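Local atomic coordinates of avidin-related protein 2 (Gallus gallus, PDB entry 1WBI), a protein that binds biotin, each subunit of its tetramer holding the ligand in an avidin-type beta-barrel, as one of the avidin-related proteins of the chicken. Residues 19-24 with 119-124. Residues are numbered along the deposited sequence; the frame is centred on the assembly and turned at random.
With BTN (biotin), chain I.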
ATOM      1  N   SER A  19     -11.063  14.228 -10.001  1.00 13.15           N
ATOM      2  CA  SER A  19      -9.900  14.742 -10.618  1.00 12.86           C
ATOM      3  C   SER A  19      -9.915  14.513 -12.136  1.00 12.84           C
ATOM      4  O   SER A  19     -10.698  13.712 -12.647  1.00 12.89           O
ATOM      5  CB  SER A  19      -8.636  14.121 -10.009  1.00 11.92           C
ATOM      6  OG  SER A  19      -8.570  14.349  -8.632  1.00 12.78           O
ATOM      7  N   ILE A  20      -9.093  15.272 -12.847  1.00 12.96           N
ATOM      8  CA  ILE A  20      -8.971  15.201 -14.293  1.00 13.91           C
ATOM      9  C   ILE A  20      -7.501  15.168 -14.645  1.00 13.92           C
ATOM     10  O   ILE A  20      -6.671  15.834 -13.974  1.00 14.12           O
ATOM     11  CB  ILE A  20      -9.632  16.449 -14.990  1.00 14.44           C
ATOM     12  CG1 ILE A  20     -11.104  16.560 -14.608  1.00 16.13           C
ATOM     13  CG2 ILE A  20      -9.478  16.395 -16.514  1.00 16.63           C
ATOM     14  CD1 ILE A  20     -11.645  18.021 -14.600  1.00 18.83           C
ATOM     15  N   MET A  21      -7.138  14.427 -15.686  1.00 12.97           N
ATOM     16  CA  MET A  21      -5.828  14.583 -16.291  1.00 13.19           C
ATOM     17  C   MET A  21      -5.929  14.603 -17.796  1.00 12.73           C
ATOM     18  O   MET A  21      -6.833  14.000 -18.362  1.00 14.43           O
ATOM     19  CB  MET A  21      -4.854  13.507 -15.845  1.00 14.11           C
ATOM     20  CG  MET A  21      -5.285  12.089 -16.195  1.00 13.50           C
ATOM     21  SD  MET A  21      -4.057  10.889 -15.529  1.00 13.26           S
ATOM     22  CE  MET A  21      -4.761   9.403 -16.218  1.00 11.61           C
ATOM     23  N   THR A  22      -5.003  15.284 -18.435  1.00 13.26           N
ATOM     24  CA  THR A  22      -4.886  15.317 -19.884  1.00 13.88           C
ATOM     25  C   THR A  22      -3.459  14.922 -20.229  1.00 14.42           C
ATOM     26  O   THR A  22      -2.496  15.436 -19.661  1.00 16.47           O
ATOM     27  CB  THR A  22      -5.335  16.698 -20.432  1.00 14.77           C
ATOM     28  OG1 THR A  22      -5.167  16.713 -21.832  1.00 15.95           O
ATOM     29  CG2 THR A  22      -4.547  17.817 -19.848  1.00 17.08           C
ATOM     30  N   ILE A  23      -3.323  13.955 -21.111  1.00 15.22           N
ATOM     31  CA  ILE A  23      -2.042  13.382 -21.442  1.00 14.76           C
ATOM     32  C   ILE A  23      -1.773  13.607 -22.925  1.00 15.05           C
ATOM     33  O   ILE A  23      -2.667  13.443 -23.759  1.00 14.52           O
ATOM     34  CB  ILE A  23      -2.062  11.887 -21.088  1.00 14.61           C
ATOM     35  CG1 ILE A  23      -2.105  11.738 -19.553  1.00 14.88           C
ATOM     36  CG2 ILE A  23      -0.890  11.168 -21.700  1.00 13.32           C
ATOM     37  CD1 ILE A  23      -2.334  10.373 -19.058  1.00 15.58           C
ATOM     38  N   GLY A  24      -0.536  13.938 -23.267  1.00 16.26           N
ATOM     39  CA  GLY A  24      -0.197  14.227 -24.655  1.00 16.84           C
ATOM     40  C   GLY A  24       0.205  12.972 -25.397  1.00 17.10           C
ATOM     41  O   GLY A  24      -0.168  11.869 -25.023  1.00 16.66           O
ATOM     42  N   ASN A 119      -7.711   4.583  -7.524  1.00 11.05           N
ATOM     43  CA  ASN A 119      -8.546   5.423  -8.363  1.00 11.09           C
ATOM     44  C   ASN A 119      -8.868   4.680  -9.630  1.00 11.53           C
ATOM     45  O   ASN A 119      -7.992   4.034 -10.230  1.00 10.38           O
ATOM     46  CB  ASN A 119      -7.874   6.726  -8.763  1.00 11.34           C
ATOM     47  CG  ASN A 119      -8.010   7.856  -7.748  1.00 12.16           C
ATOM     48  OD1 ASN A 119      -7.024   8.437  -7.403  1.00 10.27           O
ATOM     49  ND2 ASN A 119      -9.244   8.260  -7.399  1.00 11.95           N
ATOM     50  N   ASP A 120     -10.093   4.801 -10.082  1.00 10.83           N
ATOM     51  CA  ASP A 120     -10.480   4.330 -11.413  1.00 11.89           C
ATOM     52  C   ASP A 120     -10.665   5.546 -12.321  1.00 11.56           C
ATOM     53  O   ASP A 120     -11.325   6.541 -11.920  1.00 12.48           O
ATOM     54  CB  ASP A 120     -11.784   3.582 -11.370  1.00 12.52           C
ATOM     55  CG  ASP A 120     -11.687   2.251 -10.611  1.00 17.08           C
ATOM     56  OD1 ASP A 120     -10.606   1.794 -10.247  1.00 21.11           O
ATOM     57  OD2 ASP A 120     -12.750   1.624 -10.491  1.00 25.11           O
ATOM     58  N   PHE A 121     -10.099   5.506 -13.513  1.00 11.78           N
ATOM     59  CA  PHE A 121     -10.230   6.588 -14.492  1.00 12.23           C
ATOM     60  C   PHE A 121     -11.013   6.101 -15.697  1.00 12.97           C
ATOM     61  O   PHE A 121     -10.837   4.951 -16.133  1.00 11.65           O
ATOM     62  CB  PHE A 121      -8.885   7.076 -15.010  1.00 11.59           C
ATOM     63  CG  PHE A 121      -7.968   7.718 -13.967  1.00 11.02           C
ATOM     64  CD1 PHE A 121      -7.763   9.089 -13.963  1.00 11.16           C
ATOM     65  CD2 PHE A 121      -7.298   6.949 -13.028  1.00 11.29           C
ATOM     66  CE1 PHE A 121      -6.879   9.678 -13.080  1.00 11.79           C
ATOM     67  CE2 PHE A 121      -6.444   7.512 -12.140  1.00 10.39           C
ATOM     68  CZ  PHE A 121      -6.223   8.899 -12.143  1.00 11.74           C
ATOM     69  N   THR A 122     -11.807   6.993 -16.264  1.00 13.04           N
ATOM     70  CA  THR A 122     -12.513   6.753 -17.534  1.00 14.17           C
ATOM     71  C   THR A 122     -12.255   7.933 -18.448  1.00 14.26           C
ATOM     72  O   THR A 122     -11.907   9.041 -18.000  1.00 13.09           O
ATOM     73  CB  THR A 122     -14.011   6.573 -17.332  1.00 15.03           C
ATOM     74  OG1 THR A 122     -14.503   7.656 -16.543  1.00 18.95           O
ATOM     75  CG2 THR A 122     -14.305   5.248 -16.616  1.00 17.71           C
ATOM     76  N   ARG A 123     -12.434   7.716 -19.744  1.00 15.41           N
ATOM     77  CA  ARG A 123     -12.116   8.736 -20.741  1.00 17.13           C
ATOM     78  C   ARG A 123     -13.236   9.751 -20.680  1.00 18.65           C
ATOM     79  O   ARG A 123     -14.400   9.401 -20.501  1.00 18.09           O
ATOM     80  CB  ARG A 123     -11.963   8.115 -22.144  1.00 17.77           C
ATOM     81  CG  ARG A 123     -11.175   8.970 -23.089  1.00 17.69           C
ATOM     82  CD  ARG A 123     -10.992   8.343 -24.408  1.00 17.07           C
ATOM     83  NE  ARG A 123      -9.927   7.335 -24.469  1.00 15.48           N
ATOM     84  CZ  ARG A 123      -8.634   7.617 -24.544  1.00 14.96           C
ATOM     85  NH1 ARG A 123      -8.186   8.867 -24.481  1.00 17.62           N
ATOM     86  NH2 ARG A 123      -7.778   6.640 -24.694  1.00 14.60           N
ATOM     87  N   GLN A 124     -12.886  11.026 -20.777  1.00 20.71           N
ATOM     88  CA  GLN A 124     -13.912  12.048 -20.764  1.00 22.56           C
ATOM     89  C   GLN A 124     -14.782  11.899 -22.002  1.00 25.51           C
ATOM     90  O   GLN A 124     -14.315  11.525 -23.081  1.00 25.03           O
ATOM     91  CB  GLN A 124     -13.311  13.435 -20.712  1.00 22.89           C
ATOM     92  CG  GLN A 124     -12.615  13.761 -19.417  1.00 23.26           C
ATOM     93  CD  GLN A 124     -12.492  15.281 -19.225  1.00 24.03           C
ATOM     94  OE1 GLN A 124     -12.489  16.019 -20.198  1.00 27.36           O
ATOM     95  NE2 GLN A 124     -12.451  15.727 -17.995  1.00 26.97           N
TER
HETATM   96  C11 BTN I1001      -1.462  17.557  -2.000  1.00 14.36           C
HETATM   97  O11 BTN I1001      -0.549  18.281  -1.495  1.00 15.64           O
HETATM   98  O12 BTN I1001      -2.403  17.161  -1.257  1.00 14.66           O
HETATM   99  C10 BTN I1001      -1.339  17.225  -3.450  1.00 13.71           C
HETATM  100  C9  BTN I1001      -2.579  16.608  -4.049  1.00 11.81           C
HETATM  101  C8  BTN I1001      -2.712  15.101  -3.740  1.00 10.41           C
HETATM  102  C7  BTN I1001      -3.940  14.532  -4.464  1.00 11.59           C
HETATM  103  C2  BTN I1001      -4.139  12.989  -4.338  1.00  9.92           C
HETATM  104  S1  BTN I1001      -3.059  12.042  -5.328  1.00 10.03           S
HETATM  105  C6  BTN I1001      -4.025  10.570  -4.942  1.00 10.80           C
HETATM  106  C5  BTN I1001      -5.480  11.014  -4.953  1.00  8.38           C
HETATM  107  N1  BTN I1001      -6.040  10.901  -6.264  1.00  9.89           N
HETATM  108  C3  BTN I1001      -6.378  12.114  -6.706  1.00  9.37           C
HETATM  109  O3  BTN I1001      -6.937  12.311  -7.902  1.00 10.29           O
HETATM  110  N2  BTN I1001      -6.059  13.055  -5.879  1.00  9.97           N
HETATM  111  C4  BTN I1001      -5.549  12.511  -4.653  1.00 10.22           C
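Inside the eight-stranded antiparallel barrel of the avidin fold, Met21 of strand 20-23 reaches across to Phe121 of strand 114-123, with strand 11-15 lying between the two in the sheet. The methionine takes CG between its backbone N and carbonyl carbon (chi1 60°) and then runs fully extended, which carries the thioether to the aromatic ring. The flat ring offers a face to the methyl: Met21 CE lies over it, 3.8 Å from Phe121 CD1 and displaced toward the rim, a CH-pi contact. The sulfur sits more obliquely, with Met21 SD 3.9 Å from Phe121 CE1, and completes a Met-aromatic pair. A slim, unbranched, apolar chain suits this buried place, where Leu94 and Tyr36 pack against both residues.

On the outer side, the side chains of Gln124 and Ile20 cross at about a right angle, with Gln124 NE2 3.4 Å from Ile20 CG2. Branched Ile20 gives this nitrogen two carbons, CG1 and CG2, to rest against, and the long glutamine lets it also bond Asp14 OD1.

Nearby, Ser19, just ahead of strand 20-23, and Asn119 bind the ureido group of biotin. Ser19 is small enough to bring its hydroxyl there, OG donating to biotin O3 at 2.7 Å. Asn119 uses both halves of its amide: ND2 bonds Asp16, which helps fix its rotation, while OD1 accepts from biotin N1 at 2.9 Å, with 158° at the hydrogen.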